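Local atomic coordinates of iron-regulated outer membrane protein (Neisseria meningitidis, PDB entry 4B7O), a protein that transports iron across the meningococcal outer membrane as a TonB-dependent transporter, probably taking up iron-loaded siderophores. Residues K623-A627 with S667-Q673. Sequence-based numbering, arbitrary orientation.
Sequences KLLSA and SILVAGQ
L669 lies with both methyls against the backbone of 625-627, and it makes the apolar side-chain contacts to both L625 and A627. Its CG is anti to its own carbonyl carbon (chi1 -61°), which directs the isobutyl fork at the other loop. L669 CD2 meets L625 CB at 3.6 Å. L669 CD1 lies 3.6 Å from A627 N and also touches A627 CB. The fork thus sits between the L625 and A627 side chains, with both methyls close to L625 O. I668 reaches the same chain one step further on, I668 CD1 lying 3.5 Å from S626 O and also touching A627 CA.

The methyl of A627 is received by a polar group. Q673 OE1 is 3.2 Å from A627 CB, and Q673 CB adds a contact at 3.7 Å. That amide is well anchored: S667 OG donates to Q673 OE1 over 2.7 Å, tilted 17° from the carbonyl plane, and E681 OE2 accepts from Q673 NE2. S667 OG also accepts from L669 N at 2.9 Å, an ST turn, so this one hydroxyl links the Q673 amide to the first residue of the type I turn 669-672. At the more exposed end, K623 passes its CD methylene over A671 CB.

Both loops belong to the barrel domain of this TonB-dependent transporter: loop segment 623-627 follows strand 603-618, and loop segment 667-673 follows strand 652-665. Strand 603-618 joins them further, since F616 makes backbone hydrogen bonds to I668 and V670, and D618 OD1 accepts from L625 N; F631, in the loop leading to strand 638-647, touches both S626 and I668.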
loop_
_atom_site.group_PDB
_atom_site.type_symbol
_atom_site.label_atom_id
_atom_site.label_comp_id
_atom_site.label_asym_id
_atom_site.label_seq_id
_atom_site.Cartn_x
_atom_site.Cartn_y
_atom_site.Cartn_z
ATOM N N LYS A 623 -13.672 -23.175 -10.698
ATOM C CA LYS A 623 -13.317 -22.356 -9.524
ATOM C C LYS A 623 -12.455 -21.157 -9.864
ATOM O O LYS A 623 -11.257 -21.307 -10.133
ATOM C CB LYS A 623 -12.560 -23.229 -8.531
ATOM C CG LYS A 623 -13.356 -24.427 -8.046
ATOM C CD LYS A 623 -12.441 -25.383 -7.321
ATOM C CE LYS A 623 -12.119 -26.586 -8.186
ATOM N NZ LYS A 623 -10.949 -27.317 -7.627
ATOM N N LEU A 624 -13.061 -19.969 -9.858
ATOM C CA LEU A 624 -12.395 -18.808 -10.403
ATOM C C LEU A 624 -11.626 -18.005 -9.395
ATOM O O LEU A 624 -11.157 -16.918 -9.770
ATOM C CB LEU A 624 -13.367 -17.878 -11.092
ATOM C CG LEU A 624 -14.202 -18.524 -12.191
ATOM C CD1 LEU A 624 -15.512 -17.752 -12.342
ATOM C CD2 LEU A 624 -13.422 -18.687 -13.503
ATOM N N LEU A 625 -11.510 -18.489 -8.138
ATOM C CA LEU A 625 -10.725 -17.760 -7.122
ATOM C C LEU A 625 -9.213 -17.992 -7.278
ATOM O O LEU A 625 -8.783 -19.100 -7.569
ATOM C CB LEU A 625 -11.199 -18.052 -5.674
ATOM C CG LEU A 625 -12.469 -17.306 -5.255
ATOM C CD1 LEU A 625 -12.678 -17.275 -3.758
ATOM C CD2 LEU A 625 -12.507 -15.891 -5.754
ATOM N N SER A 626 -8.414 -16.973 -6.990
ATOM C CA SER A 626 -6.957 -17.001 -7.269
ATOM C C SER A 626 -6.005 -16.998 -6.060
ATOM O O SER A 626 -6.231 -16.258 -5.101
ATOM C CB SER A 626 -6.606 -15.789 -8.136
ATOM O OG SER A 626 -5.231 -15.825 -8.507
ATOM N N ALA A 627 -4.903 -17.736 -6.172
ATOM C CA ALA A 627 -3.837 -17.751 -5.152
ATOM C C ALA A 627 -2.769 -16.682 -5.350
ATOM O O ALA A 627 -1.727 -16.695 -4.693
ATOM C CB ALA A 627 -3.170 -19.101 -5.114
ATOM N N SER A 667 -2.440 -22.872 1.290
ATOM C CA SER A 667 -2.748 -21.828 0.333
ATOM C C SER A 667 -3.780 -20.914 0.968
ATOM O O SER A 667 -4.465 -21.315 1.928
ATOM C CB SER A 667 -3.326 -22.514 -0.944
ATOM O OG SER A 667 -3.922 -21.600 -1.875
ATOM N N ILE A 668 -3.941 -19.703 0.434
ATOM C CA ILE A 668 -5.122 -18.934 0.804
ATOM C C ILE A 668 -6.444 -19.593 0.287
ATOM O O ILE A 668 -7.526 -19.312 0.823
ATOM C CB ILE A 668 -5.017 -17.474 0.342
ATOM C CG1 ILE A 668 -4.898 -17.406 -1.180
ATOM C CG2 ILE A 668 -3.836 -16.792 0.994
ATOM C CD1 ILE A 668 -5.228 -16.035 -1.768
ATOM N N LEU A 669 -6.363 -20.438 -0.759
ATOM C CA LEU A 669 -7.554 -21.070 -1.329
ATOM C C LEU A 669 -7.971 -22.305 -0.533
ATOM O O LEU A 669 -7.230 -23.280 -0.397
ATOM C CB LEU A 669 -7.379 -21.435 -2.823
ATOM C CG LEU A 669 -7.109 -20.265 -3.787
ATOM C CD1 LEU A 669 -6.670 -20.727 -5.173
ATOM C CD2 LEU A 669 -8.329 -19.370 -3.868
ATOM N N VAL A 670 -9.196 -22.261 -0.039
ATOM C CA VAL A 670 -9.753 -23.358 0.697
ATOM C C VAL A 670 -9.799 -24.595 -0.212
ATOM O O VAL A 670 -9.492 -25.714 0.232
ATOM C CB VAL A 670 -11.155 -22.988 1.195
ATOM C CG1 VAL A 670 -11.944 -24.237 1.613
ATOM C CG2 VAL A 670 -11.016 -22.006 2.335
ATOM N N ALA A 671 -10.192 -24.369 -1.469
ATOM C CA ALA A 671 -10.201 -25.407 -2.518
ATOM C C ALA A 671 -8.776 -25.958 -2.894
ATOM O O ALA A 671 -8.661 -27.034 -3.485
ATOM C CB ALA A 671 -10.953 -24.888 -3.754
ATOM N N GLY A 672 -7.708 -25.237 -2.521
ATOM C CA GLY A 672 -6.307 -25.637 -2.810
ATOM C C GLY A 672 -5.753 -24.881 -4.020
ATOM O O GLY A 672 -6.491 -24.425 -4.889
ATOM N N GLN A 673 -4.448 -24.707 -4.093
ATOM C CA GLN A 673 -3.900 -24.015 -5.255
ATOM C C GLN A 673 -3.125 -24.977 -6.177
ATOM O O GLN A 673 -2.561 -25.968 -5.718
ATOM C CB GLN A 673 -3.104 -22.762 -4.839
ATOM C CG GLN A 673 -1.610 -22.931 -4.727
ATOM C CD GLN A 673 -0.951 -21.802 -3.962
ATOM O OE1 GLN A 673 -1.602 -21.111 -3.186
ATOM N NE2 GLN A 673 0.360 -21.645 -4.129
#